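Local coordinates for L-serine ammonia-lyase (Rhizomucor miehei CAU432, PDB 5C3U), which belongs to the pyridoxal-phosphate-dependent enzymes and holds pyridoxal-5'-phosphate in a buried pocket of an alpha/beta fold, at residues G183-V188 / V200-V205; I176-G181 / G283-L288; T158-L163 / Q193-K198; V188-Q193 / L245-N250; P252-A257 / R295-S300. All coordinates share one frame; numbering follows the deposited sequence. Where two conformers were deposited one is given.

Interaction 1. Residues G183-V188 / V200-V205. With PLP (pyridoxal-5'-phosphate), chain B.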
# COMPACT_ATOMS: atom_id res chain seq x y z
N GLY A 183 3.12 5.50 -4.72
CA GLY A 183 4.46 5.20 -4.19
C GLY A 183 4.88 3.76 -4.40
O GLY A 183 5.99 3.47 -4.85
N LEU A 184 3.99 2.84 -4.03
CA LEU A 184 4.28 1.40 -4.15
C LEU A 184 4.39 1.03 -5.62
O LEU A 184 5.36 0.39 -6.04
CB LEU A 184 3.19 0.58 -3.46
CG LEU A 184 3.31 -0.94 -3.55
CD1 LEU A 184 4.64 -1.45 -2.98
CD2 LEU A 184 2.11 -1.56 -2.84
N LEU A 185 3.41 1.49 -6.39
CA LEU A 185 3.44 1.34 -7.83
C LEU A 185 4.79 1.74 -8.43
O LEU A 185 5.39 0.96 -9.19
CB LEU A 185 2.31 2.14 -8.48
CG LEU A 185 2.34 2.04 -10.00
CD1 LEU A 185 2.14 0.59 -10.45
CD2 LEU A 185 1.34 2.97 -10.66
N ASN A 186 5.25 2.95 -8.12
CA ASN A 186 6.55 3.44 -8.62
C ASN A 186 7.71 2.52 -8.23
O ASN A 186 8.57 2.22 -9.06
CB ASN A 186 6.83 4.88 -8.13
CG ASN A 186 5.81 5.89 -8.62
OD1 ASN A 186 5.00 5.61 -9.52
ND2 ASN A 186 5.82 7.09 -8.03
N GLY A 187 7.76 2.09 -6.97
CA GLY A 187 8.79 1.16 -6.55
C GLY A 187 8.72 -0.17 -7.30
O GLY A 187 9.75 -0.74 -7.69
N VAL A 188 7.51 -0.68 -7.52
CA VAL A 188 7.35 -1.93 -8.26
C VAL A 188 7.90 -1.80 -9.69
O VAL A 188 8.76 -2.59 -10.12
CB VAL A 188 5.89 -2.42 -8.22
CG1 VAL A 188 5.69 -3.63 -9.12
CG2 VAL A 188 5.53 -2.81 -6.78
N VAL A 200 7.04 -7.49 -17.58
CA VAL A 200 6.03 -7.95 -16.60
C VAL A 200 4.96 -6.86 -16.41
O VAL A 200 5.27 -5.76 -15.97
CB VAL A 200 6.71 -8.32 -15.25
CG1 VAL A 200 5.67 -8.64 -14.18
CG2 VAL A 200 7.66 -9.50 -15.43
N PRO A 201 3.70 -7.16 -16.77
CA PRO A 201 2.60 -6.20 -16.58
C PRO A 201 2.32 -5.99 -15.10
O PRO A 201 2.41 -6.94 -14.32
CB PRO A 201 1.38 -6.89 -17.20
CG PRO A 201 1.89 -8.09 -17.93
CD PRO A 201 3.22 -8.44 -17.33
N VAL A 202 2.03 -4.76 -14.73
CA VAL A 202 1.56 -4.46 -13.39
C VAL A 202 0.09 -4.07 -13.54
O VAL A 202 -0.25 -3.19 -14.33
CB VAL A 202 2.37 -3.33 -12.71
CG1 VAL A 202 1.81 -3.05 -11.32
CG2 VAL A 202 3.84 -3.69 -12.63
N ILE A 203 -0.79 -4.77 -12.81
CA ILE A 203 -2.16 -4.39 -12.78
C ILE A 203 -2.31 -3.47 -11.58
O ILE A 203 -2.12 -3.89 -10.42
CB ILE A 203 -3.09 -5.62 -12.76
CG1 ILE A 203 -2.81 -6.43 -14.03
CG2 ILE A 203 -4.55 -5.20 -12.71
CD1 ILE A 203 -3.00 -7.91 -13.86
N ALA A 204 -2.63 -2.21 -11.87
CA ALA A 204 -2.70 -1.15 -10.87
C ALA A 204 -4.15 -1.01 -10.44
O ALA A 204 -4.95 -0.48 -11.18
CB ALA A 204 -2.19 0.17 -11.46
N VAL A 205 -4.47 -1.44 -9.22
CA VAL A 205 -5.87 -1.52 -8.81
C VAL A 205 -6.27 -0.40 -7.84
O VAL A 205 -5.56 -0.11 -6.90
CB VAL A 205 -6.23 -2.92 -8.23
CG1 VAL A 205 -5.27 -3.31 -7.11
CG2 VAL A 205 -7.67 -2.94 -7.74
N1 PLP B . -2.27 -0.74 0.59
C2 PLP B . -1.96 -0.39 1.86
C2A PLP B . -2.48 -1.16 3.05
C3 PLP B . -1.12 0.78 2.08
O3 PLP B . -0.79 1.16 3.36
C4 PLP B . -0.62 1.49 0.88
C4A PLP B . 0.26 2.66 1.05
C5 PLP B . -1.02 1.02 -0.47
C6 PLP B . -1.84 -0.11 -0.53
C5A PLP B . -0.56 1.71 -1.75
O4P PLP B . -0.21 3.05 -1.44
P PLP B . 0.51 4.15 -2.40
O1P PLP B . 1.98 3.97 -2.29
O2P PLP B . -0.05 4.00 -3.83
O3P PLP B . -0.01 5.38 -1.74
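Leu185 and Val202 make the closest side-chain contact between helix 183-188 and strand 202-205: methyl CD1 of Leu185 lies 3.8 Å from CG1 of Val202. That leucine leaves the helix obliquely rather than straight at the strand, but with CG anti to the backbone N (chi1 178°) its branch swings back so that CD1 also reaches CB of Ala204, at 4.5 Å. The second methyl of Val202 is used as well, CG2 meeting CG1 of Val188 at 4.0 Å. A beta-branched valine thus serves two helix residues three apart, which stand on the same flank of the helix, while the small Ala204 leaves room for the leucine end. Behind these contacts the two segments run almost exactly antiparallel, with axes 10.3 Å apart. Helix 183-194 is the connection of a beta-alpha-beta unit between strands 174-178 and 202-207, and here it packs on the second strand; Cys177 of the first touches Val202. The first turn of the helix meets the cofactor: Leu184 N donates to O1P of pyridoxal-5'-phosphate at 2.9 Å, with an N-H...O angle of 153°, and Gly183 N lies 3.1 Å from the same oxygen. Apolar packing therefore fixes the helix on the sheet, and the partial positive charge of its N-terminal end probably helps to stabilise the negatively charged phosphate.

Interaction 2. Residues I176-G181 / G283-L288. With PLP (pyridoxal-5'-phosphate), chain B.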
# COMPACT_ATOMS: atom_id res chain seq x y z
N ILE A 176 -0.12 -7.78 -9.28
CA ILE A 176 -1.30 -6.99 -8.98
C ILE A 176 -0.98 -6.11 -7.79
O ILE A 176 -0.60 -6.61 -6.72
CB ILE A 176 -2.53 -7.86 -8.65
CG1 ILE A 176 -2.76 -8.91 -9.76
CG2 ILE A 176 -3.76 -6.98 -8.42
CD1 ILE A 176 -3.91 -9.86 -9.46
N CYS A 177 -1.14 -4.79 -7.98
CA CYS A 177 -0.60 -3.80 -7.06
C CYS A 177 -1.68 -2.73 -6.75
O CYS A 177 -2.12 -2.02 -7.65
CB CYS A 177 0.65 -3.15 -7.66
SG CYS A 177 1.41 -1.85 -6.66
N PRO A 178 -2.10 -2.63 -5.49
CA PRO A 178 -3.05 -1.56 -5.11
C PRO A 178 -2.40 -0.18 -5.30
O PRO A 178 -1.19 -0.05 -5.05
CB PRO A 178 -3.31 -1.80 -3.61
CG PRO A 178 -2.37 -2.86 -3.20
CD PRO A 178 -1.61 -3.41 -4.34
N VAL A 179 -3.18 0.81 -5.76
CA VAL A 179 -2.68 2.19 -5.95
C VAL A 179 -3.47 3.23 -5.14
O VAL A 179 -4.70 3.33 -5.28
CB VAL A 179 -2.64 2.60 -7.46
CG1 VAL A 179 -2.14 4.04 -7.63
CG2 VAL A 179 -1.73 1.65 -8.23
N GLY A 180 -2.76 3.95 -4.26
CA GLY A 180 -3.26 5.14 -3.56
C GLY A 180 -2.66 6.37 -4.22
O GLY A 180 -3.20 6.86 -5.21
N GLY A 181 -1.51 6.82 -3.71
CA GLY A 181 -0.80 7.94 -4.35
C GLY A 181 0.25 7.52 -5.36
O GLY A 181 0.86 8.38 -6.02
N GLY A 283 -7.53 -5.73 -0.07
CA GLY A 283 -8.69 -6.46 -0.55
C GLY A 283 -8.97 -6.11 -2.02
O GLY A 283 -9.38 -6.98 -2.78
N ALA A 284 -8.74 -4.86 -2.40
CA ALA A 284 -8.93 -4.46 -3.81
C ALA A 284 -8.08 -5.32 -4.77
O ALA A 284 -8.57 -5.76 -5.80
CB ALA A 284 -8.64 -2.98 -4.01
N ALA A 285 -6.81 -5.55 -4.43
CA ALA A 285 -5.94 -6.36 -5.28
C ALA A 285 -6.37 -7.83 -5.29
O ALA A 285 -6.42 -8.45 -6.34
CB ALA A 285 -4.49 -6.23 -4.87
N LEU A 286 -6.69 -8.36 -4.11
CA LEU A 286 -7.15 -9.75 -3.99
C LEU A 286 -8.45 -10.00 -4.76
O LEU A 286 -8.70 -11.13 -5.24
CB LEU A 286 -7.35 -10.10 -2.50
CG LEU A 286 -6.08 -10.31 -1.68
CD1 LEU A 286 -6.30 -10.23 -0.17
CD2 LEU A 286 -5.47 -11.67 -2.00
N SER A 287 -9.27 -8.96 -4.90
CA SER A 287 -10.58 -9.11 -5.53
C SER A 287 -10.49 -9.52 -7.01
O SER A 287 -11.39 -10.19 -7.51
CB SER A 287 -11.46 -7.85 -5.34
OG SER A 287 -11.16 -6.84 -6.27
N LEU A 288 -9.39 -9.17 -7.66
CA LEU A 288 -9.21 -9.59 -9.06
C LEU A 288 -9.12 -11.11 -9.16
O LEU A 288 -9.58 -11.70 -10.14
CB LEU A 288 -8.01 -8.93 -9.71
CG LEU A 288 -8.03 -7.41 -9.81
CD1 LEU A 288 -6.94 -6.98 -10.77
CD2 LEU A 288 -9.38 -6.89 -10.30
N1 PLP B . -2.27 -0.74 0.59
C2 PLP B . -1.96 -0.39 1.86
C2A PLP B . -2.48 -1.16 3.05
C3 PLP B . -1.12 0.78 2.08
O3 PLP B . -0.79 1.16 3.36
C4 PLP B . -0.62 1.49 0.88
C4A PLP B . 0.26 2.66 1.05
C5 PLP B . -1.02 1.02 -0.47
C6 PLP B . -1.84 -0.11 -0.53
C5A PLP B . -0.56 1.71 -1.75
O4P PLP B . -0.21 3.05 -1.44
P PLP B . 0.51 4.15 -2.40
O1P PLP B . 1.98 3.97 -2.29
O2P PLP B . -0.05 4.00 -3.83
O3P PLP B . -0.01 5.38 -1.74
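Strand 176-178 and helix 283-288 run in nearly opposite directions, at 152° with axes 7.4 Å apart, and they come nearest at Pro178 and Ala285, whose CA atoms are 5.6 Å apart. Such closeness depends on the methyl of Ala285, small enough to sit directly on the strand. Its CB is 3.7 Å from CG2 of Ile176 and 4.1 Å from CD of Pro178, so it fills the step between two residues of one strand. Ile176 points at the helix, and its CG2, anti to the backbone N, also meets CD1 of Leu288 at 4.0 Å, one turn further on. The longer leucine bridges the gap where helix and strand have begun to diverge. Within the helix, Ser287 OG donates to Ala284 O, which satisfies a buried hydroxyl without a partner from the sheet. Cys177 turns the other way, toward Val202 and the helices on the opposite face. Beyond the strand, the chain runs past the cofactor ring to its phosphate. Pro178 CB meets the pyridoxal ring at C6, 3.8 Å away, from beside the ring rather than over a face; Gly180 N donates to O2P at 2.7 Å, and Gly181 N donates to O3P at 2.9 Å. Glycine suits position 180 because O3P occupies the space where a side chain would begin. With Gly182 N and Leu184 N also bound to the phosphate, this is the glycine-rich loop after a central beta-strand that cups the phosphate in fold type II pyridoxal-phosphate enzymes.

Interaction 3. Residues T158-L163 / Q193-K198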
# COMPACT_ATOMS: atom_id res chain seq x y z
N THR A 158 12.44 -2.66 -3.08
CA THR A 158 13.01 -3.85 -2.46
C THR A 158 12.06 -5.06 -2.59
O THR A 158 12.51 -6.21 -2.59
CB THR A 158 13.42 -3.63 -0.99
OG1 THR A 158 12.27 -3.30 -0.20
CG2 THR A 158 14.47 -2.52 -0.85
N ILE A 159 10.76 -4.82 -2.69
CA ILE A 159 9.81 -5.93 -2.86
C ILE A 159 10.11 -6.79 -4.10
O ILE A 159 9.92 -8.02 -4.08
CB ILE A 159 8.35 -5.42 -2.81
CG1 ILE A 159 7.40 -6.52 -2.29
CG2 ILE A 159 7.93 -4.80 -4.16
CD1 ILE A 159 6.00 -6.04 -1.96
N VAL A 160 10.63 -6.17 -5.17
CA VAL A 160 10.83 -6.89 -6.43
C VAL A 160 12.09 -7.75 -6.40
O VAL A 160 12.09 -8.88 -6.89
CB VAL A 160 10.77 -5.95 -7.64
CG1 VAL A 160 11.11 -6.71 -8.92
CG2 VAL A 160 9.39 -5.32 -7.73
N GLN A 161 13.15 -7.22 -5.78
CA GLN A 161 14.37 -7.97 -5.53
C GLN A 161 14.07 -9.26 -4.77
O GLN A 161 14.58 -10.33 -5.12
CB GLN A 161 15.39 -7.10 -4.78
N GLU A 162 13.22 -9.17 -3.75
CA GLU A 162 12.74 -10.35 -3.04
C GLU A 162 11.96 -11.30 -3.95
O GLU A 162 12.22 -12.51 -3.97
CB GLU A 162 11.88 -9.95 -1.83
CG GLU A 162 12.68 -9.56 -0.60
CD GLU A 162 11.81 -9.01 0.53
OE1 GLU A 162 12.24 -8.02 1.18
OE2 GLU A 162 10.70 -9.56 0.78
N LEU A 163 11.01 -10.75 -4.71
CA LEU A 163 10.16 -11.54 -5.60
C LEU A 163 10.96 -12.34 -6.62
O LEU A 163 10.64 -13.51 -6.89
CB LEU A 163 9.16 -10.65 -6.34
CG LEU A 163 7.93 -10.14 -5.60
CD1 LEU A 163 7.02 -9.46 -6.64
CD2 LEU A 163 7.19 -11.26 -4.89
N GLN A 193 12.29 -2.82 -13.65
CA GLN A 193 13.33 -2.37 -14.58
C GLN A 193 14.74 -2.76 -14.12
O GLN A 193 15.54 -3.25 -14.92
CB GLN A 193 13.19 -0.87 -14.87
CG GLN A 193 11.86 -0.54 -15.55
CD GLN A 193 11.62 0.95 -15.76
OE1 GLN A 193 12.35 1.79 -15.22
NE2 GLN A 193 10.60 1.28 -16.54
N GLU A 194 15.03 -2.59 -12.83
CA GLU A 194 16.31 -3.02 -12.25
C GLU A 194 16.55 -4.53 -12.32
O GLU A 194 17.69 -4.96 -12.48
CB GLU A 194 16.45 -2.52 -10.80
N ALA A 195 15.48 -5.32 -12.21
CA ALA A 195 15.54 -6.79 -12.26
C ALA A 195 15.60 -7.35 -13.69
O ALA A 195 15.67 -8.57 -13.88
CB ALA A 195 14.35 -7.39 -11.53
N ASP A 196 15.54 -6.46 -14.67
CA ASP A 196 15.36 -6.78 -16.10
C ASP A 196 14.10 -7.61 -16.35
O ASP A 196 14.12 -8.63 -17.03
CB ASP A 196 16.61 -7.46 -16.69
CG ASP A 196 16.62 -7.43 -18.22
OD1 ASP A 196 16.22 -6.40 -18.81
OD2 ASP A 196 17.03 -8.44 -18.83
N TRP A 197 13.00 -7.13 -15.78
CA TRP A 197 11.69 -7.72 -15.92
C TRP A 197 10.79 -6.67 -16.47
O TRP A 197 9.66 -6.47 -16.00
CB TRP A 197 11.17 -8.19 -14.57
CG TRP A 197 11.70 -9.52 -14.15
CD1 TRP A 197 12.73 -10.26 -14.73
CD2 TRP A 197 11.26 -10.32 -13.01
NE1 TRP A 197 12.94 -11.43 -14.04
CE2 TRP A 197 12.09 -11.53 -13.01
CE3 TRP A 197 10.28 -10.17 -12.03
CZ2 TRP A 197 11.93 -12.52 -12.06
CZ3 TRP A 197 10.14 -11.18 -11.07
CH2 TRP A 197 10.94 -12.33 -11.09
N LYS A 198 11.29 -6.02 -17.51
CA LYS A 198 10.68 -4.83 -18.09
C LYS A 198 9.36 -5.12 -18.80
O LYS A 198 8.60 -4.20 -19.08
CB LYS A 198 11.65 -4.17 -19.08
CG LYS A 198 12.99 -3.77 -18.48
CD LYS A 198 14.04 -3.66 -19.57
CE LYS A 198 13.98 -2.33 -20.30
NZ LYS A 198 14.95 -1.35 -19.74
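The indole of Trp197 reaches across to helix 158-163 with the far end of its six-membered ring, where CH2 lies 4.4 Å from Leu163 O; the carbonyl approaches obliquely. One face of the same indole carries CB of Ala195 from its own segment, 4.3 Å above the plane and offset toward the rim. At the five-membered ring, NE1 makes a weak hydrogen bond to Asp169. Ala195 is shared between the indole and the other helix: its CB also meets CG1 of Val160 at 4.2 Å. Val160 places that methyl anti to its backbone N (chi1 175°), where it also packs on Leu192, while CG2 lies against Val188 O. The tryptophan owes its position to the end of helix 183-194. Asp196 adopts positive phi (57°) in a Schellman motif, with Asp196 N bonded to Gln193 O at 3.2 Å and Trp197 N probably bonded to Leu192 O at 2.8 Å, and Trp197 folds back so that one face of its indole lies against Ala195. A short alanine suits the last turn, because the broad indole and the neighbouring helix both come close there. Between the two segments, which bury 128 Å², the contact is van der Waals and non-directional, with no hydrogen bond across it; direction comes from just outside them, where Lys164 NZ donates to Ala195 O.

Interaction 4. Residues V188-Q193 / L245-N250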
# COMPACT_ATOMS: atom_id res chain seq x y z
N VAL A 188 7.51 -0.68 -7.52
CA VAL A 188 7.35 -1.93 -8.26
C VAL A 188 7.90 -1.80 -9.69
O VAL A 188 8.76 -2.59 -10.12
CB VAL A 188 5.89 -2.42 -8.22
CG1 VAL A 188 5.69 -3.63 -9.12
CG2 VAL A 188 5.53 -2.81 -6.78
N ILE A 189 7.46 -0.77 -10.39
CA ILE A 189 7.92 -0.57 -11.76
C ILE A 189 9.45 -0.37 -11.81
O ILE A 189 10.15 -0.99 -12.62
CB ILE A 189 7.21 0.60 -12.43
CG1 ILE A 189 5.72 0.28 -12.61
CG2 ILE A 189 7.84 0.92 -13.78
CD1 ILE A 189 4.90 1.51 -12.90
N MET A 190 9.96 0.47 -10.91
CA MET A 190 11.41 0.71 -10.85
C MET A 190 12.20 -0.56 -10.51
O MET A 190 13.23 -0.83 -11.13
CB MET A 190 11.75 1.85 -9.89
CG MET A 190 11.35 3.20 -10.44
SD MET A 190 11.37 4.54 -9.22
CE MET A 190 12.12 5.81 -10.24
N GLY A 191 11.71 -1.33 -9.53
CA GLY A 191 12.27 -2.64 -9.23
C GLY A 191 12.28 -3.60 -10.41
O GLY A 191 13.26 -4.33 -10.62
N LEU A 192 11.19 -3.59 -11.19
CA LEU A 192 11.07 -4.48 -12.35
C LEU A 192 12.09 -4.11 -13.44
O LEU A 192 12.69 -4.99 -14.07
CB LEU A 192 9.64 -4.46 -12.92
CG LEU A 192 8.56 -5.15 -12.07
CD1 LEU A 192 7.19 -4.90 -12.69
CD2 LEU A 192 8.80 -6.64 -11.95
N GLN A 193 12.29 -2.82 -13.65
CA GLN A 193 13.33 -2.37 -14.58
C GLN A 193 14.74 -2.76 -14.12
O GLN A 193 15.54 -3.25 -14.92
CB GLN A 193 13.19 -0.87 -14.87
CG GLN A 193 11.86 -0.54 -15.55
CD GLN A 193 11.62 0.95 -15.76
OE1 GLN A 193 12.35 1.79 -15.22
NE2 GLN A 193 10.60 1.28 -16.54
N LEU A 245 2.48 8.54 -13.47
CA LEU A 245 2.02 8.80 -14.84
C LEU A 245 3.16 8.66 -15.84
O LEU A 245 3.00 8.07 -16.92
CB LEU A 245 1.39 10.19 -14.90
CG LEU A 245 0.55 10.58 -16.14
CD1 LEU A 245 -0.65 9.67 -16.30
CD2 LEU A 245 0.09 12.03 -16.05
N GLU A 246 4.32 9.21 -15.48
CA GLU A 246 5.53 9.11 -16.29
C GLU A 246 5.97 7.66 -16.52
O GLU A 246 6.22 7.25 -17.66
CB GLU A 246 6.65 9.95 -15.63
CG GLU A 246 8.07 9.69 -16.12
CD GLU A 246 9.06 10.72 -15.59
OE1 GLU A 246 8.91 11.19 -14.44
OE2 GLU A 246 10.00 11.07 -16.35
N LEU A 247 6.04 6.87 -15.44
CA LEU A 247 6.41 5.45 -15.55
C LEU A 247 5.36 4.65 -16.33
O LEU A 247 5.70 3.67 -17.00
CB LEU A 247 6.63 4.82 -14.16
CG LEU A 247 7.83 5.35 -13.37
CD1 LEU A 247 7.75 4.92 -11.91
CD2 LEU A 247 9.16 4.92 -13.97
N SER A 248 4.11 5.07 -16.25
CA SER A 248 3.02 4.35 -16.92
C SER A 248 3.15 4.42 -18.45
O SER A 248 2.62 3.57 -19.14
CB SER A 248 1.64 4.85 -16.45
OG SER A 248 1.22 6.02 -17.14
N LEU A 249 3.88 5.42 -18.95
CA LEU A 249 4.12 5.55 -20.40
C LEU A 249 5.21 4.61 -20.91
O LEU A 249 5.21 4.25 -22.09
CB LEU A 249 4.47 6.99 -20.79
CG LEU A 249 3.58 8.19 -20.42
CD1 LEU A 249 4.30 9.49 -20.74
CD2 LEU A 249 2.22 8.14 -21.11
N ASN A 250 6.12 4.19 -20.03
CA ASN A 250 7.31 3.41 -20.42
C ASN A 250 7.35 1.96 -19.93
O ASN A 250 8.35 1.26 -20.12
CB ASN A 250 8.56 4.14 -19.97
CG ASN A 250 8.60 5.57 -20.45
OD1 ASN A 250 8.57 5.83 -21.65
ND2 ASN A 250 8.65 6.51 -19.51
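Ile189 and Leu247 form the centre of a helix-to-helix contact on one side of the larger sheet, where helix 188-193 lies beside helix 245-250, partly buried and partly open to solvent at its margin. The axes of the short segments are 10.9 Å apart at an angle of 40°, a separation that leaves room for branched side chains between the backbones. Leu247 is the main contributor: it points at the other helix and meets Ile189 with its CB, which lies 3.9 Å from Ile189 CD1 and 4.1 Å from CG2. The two side chains point in opposing senses, so both branches of Ile189 lie against the stem of Leu247, whose own end runs on past them. Having CG1 anti to the carbonyl carbon (chi1 -66°) and CG2 anti to the backbone N lets Ile189 straddle that CB. The outer methyl CD1 of Leu247 goes on to Met190 CG, 4.3 Å away, where the flexible methionine fills the margin. Toward solvent the residues become polar, as suits a partly exposed border: Gln193 NE2 comes to 4.2 Å from the backbone oxygen Asn250 O, too far for a hydrogen bond. Ser248 faces away from this helix pair and donates from OG to Leu245 O at 2.7 Å, a common use of serine within a helix, while its side chain touches Phe213 and Val217 of helix 212-219. Helix 242-250 thus lies between 183-194 and 212-219, in the helical layer on one face of the largely parallel sheet of an alpha/beta fold.

Interaction 5. Residues P252-A257 / R295-S300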
# COMPACT_ATOMS: atom_id res chain seq x y z
N PRO A 252 4.53 -1.60 -19.16
CA PRO A 252 3.16 -2.10 -19.28
C PRO A 252 2.40 -2.04 -17.96
O PRO A 252 2.70 -2.80 -17.03
CB PRO A 252 3.34 -3.56 -19.73
CG PRO A 252 4.74 -3.92 -19.34
CD PRO A 252 5.52 -2.65 -19.49
N VAL A 253 1.45 -1.12 -17.87
CA VAL A 253 0.64 -0.97 -16.66
C VAL A 253 -0.82 -0.99 -17.07
O VAL A 253 -1.21 -0.32 -18.03
CB VAL A 253 0.96 0.33 -15.88
CG1 VAL A 253 -0.00 0.51 -14.70
CG2 VAL A 253 2.40 0.32 -15.37
N VAL A 254 -1.62 -1.79 -16.37
CA VAL A 254 -3.05 -1.85 -16.64
C VAL A 254 -3.80 -1.25 -15.45
O VAL A 254 -3.83 -1.87 -14.38
CB VAL A 254 -3.52 -3.31 -16.88
CG1 VAL A 254 -5.02 -3.38 -17.14
CG2 VAL A 254 -2.75 -3.95 -18.03
N PRO A 255 -4.37 -0.03 -15.59
CA PRO A 255 -5.16 0.52 -14.51
C PRO A 255 -6.51 -0.21 -14.47
O PRO A 255 -7.12 -0.46 -15.52
CB PRO A 255 -5.37 1.99 -14.92
CG PRO A 255 -4.42 2.24 -16.05
CD PRO A 255 -4.30 0.90 -16.73
N PHE A 256 -6.93 -0.60 -13.28
CA PHE A 256 -8.20 -1.27 -13.13
C PHE A 256 -8.89 -0.80 -11.86
O PHE A 256 -8.23 -0.48 -10.87
CB PHE A 256 -7.99 -2.79 -13.12
CG PHE A 256 -9.23 -3.58 -13.44
CD1 PHE A 256 -9.63 -3.76 -14.76
CD2 PHE A 256 -9.99 -4.13 -12.42
CE1 PHE A 256 -10.78 -4.49 -15.06
CE2 PHE A 256 -11.13 -4.86 -12.71
CZ PHE A 256 -11.53 -5.04 -14.03
N ALA A 257 -10.21 -0.69 -11.88
CA ALA A 257 -10.93 -0.25 -10.70
C ALA A 257 -11.99 -1.26 -10.32
O ALA A 257 -12.66 -1.80 -11.18
CB ALA A 257 -11.57 1.11 -10.93
N ARG A 295 -8.76 -13.08 -15.17
CA ARG A 295 -8.83 -13.84 -16.43
C ARG A 295 -9.36 -13.00 -17.61
O ARG A 295 -9.00 -13.26 -18.77
CB ARG A 295 -9.67 -15.11 -16.26
CG ARG A 295 -9.01 -16.16 -15.37
CD ARG A 295 -9.39 -17.58 -15.80
NE ARG A 295 -8.84 -17.86 -17.12
CZ ARG A 295 -7.73 -18.55 -17.36
NH1 ARG A 295 -7.31 -18.72 -18.60
NH2 ARG A 295 -7.03 -19.07 -16.36
N ASP A 296 -10.21 -12.02 -17.33
CA ASP A 296 -10.70 -11.09 -18.35
C ASP A 296 -9.63 -10.07 -18.76
O ASP A 296 -9.57 -9.64 -19.92
CB ASP A 296 -11.97 -10.38 -17.86
N ILE A 297 -8.77 -9.72 -17.81
CA ILE A 297 -7.65 -8.80 -18.07
C ILE A 297 -6.51 -9.51 -18.80
O ILE A 297 -5.92 -8.95 -19.73
CB ILE A 297 -7.14 -8.17 -16.74
CG1 ILE A 297 -8.25 -7.32 -16.10
CG2 ILE A 297 -5.89 -7.34 -16.98
CD1 ILE A 297 -8.03 -6.97 -14.64
N LEU A 298 -6.19 -10.73 -18.39
CA LEU A 298 -5.13 -11.50 -19.03
C LEU A 298 -5.68 -12.84 -19.52
O LEU A 298 -5.62 -13.84 -18.80
CB LEU A 298 -3.96 -11.73 -18.06
CG LEU A 298 -3.29 -10.51 -17.42
CD1 LEU A 298 -2.40 -10.98 -16.28
CD2 LEU A 298 -2.48 -9.71 -18.42
N PRO A 299 -6.22 -12.87 -20.76
CA PRO A 299 -6.89 -14.10 -21.21
C PRO A 299 -5.95 -15.29 -21.45
O PRO A 299 -6.43 -16.43 -21.55
CB PRO A 299 -7.58 -13.67 -22.52
CG PRO A 299 -7.64 -12.17 -22.44
CD PRO A 299 -6.38 -11.78 -21.73
N SER A 300 -4.64 -15.04 -21.52
CA SER A 300 -3.64 -16.07 -21.78
C SER A 300 -3.27 -16.93 -20.57
O SER A 300 -2.55 -17.93 -20.72
CB SER A 300 -2.35 -15.45 -22.32
OG SER A 300 -2.55 -14.87 -23.60
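Ile297 sets its CD1 methyl over the centre of one face of the Phe256 ring, 3.7 Å from the centroid and 14° off the ring normal, a well-formed CH-pi contact. The approach is from above, so the aromatic atoms nearest to it are spread round the ring, the closest being CD1 of Phe256, at 3.6 Å from Ile297 CD1. CG1 of Ile297 also takes part, 3.9 Å from CE1 of Phe256, and the isoleucine chain crosses the phenyl group at a slant. Two torsions bring the groups together: CG of Phe256 is anti to the backbone N (chi1 -160°), which sends the ring out from the strand toward the helix, and the extended CG1-CD1 arm of Ile297 (chi2 164°) carries its methyl out to that ring. The other branch of Ile297 serves a second residue: CG2 lies 4.1 Å from CG1 of Val254, the two side chains overlapping flank to flank with opposed headings. Val254 and Phe256 alternate with Pro255 along the strand, which is why both point to the same side and one isoleucine can bridge them. Beta-branched valine suits the extended backbone, and the flat phenyl ring offers a broad seat for a methyl. Leu288 of helix 280-290 packs against both Phe256 and Ile297. The strand is outermost in the larger sheet within this chain, bonded through its backbone to strand 202-207, and the end of short helix 293-297 packs on one face of it through Ile297, beside helix 280-290, while Val253 and Pro255 turn to helix 212-219 on the other face.

In the fold
From the N terminus, interaction 3 opens first, on helix 150-166, and interactions 2, 1 and 4 open in turn before it closes at the end of helix 183-194; it therefore crosses all three. Interaction 1 completes the beta-alpha-beta unit and itself crosses interaction 4, which shares Val188 with it. Both lie within the long loop that interaction 2 closes, from strand 174-178 to helix 280-290. Interaction 5 starts inside that loop and ends beyond it, so 2 and 5 also cross, while 1, 3 and 4 precede 5 in series. Interactions 1, 3 and 4 use helix 183-194 on one face of the larger sheet; 2 and 5 pack helices on the other, and 1 and 2 meet at the cofactor.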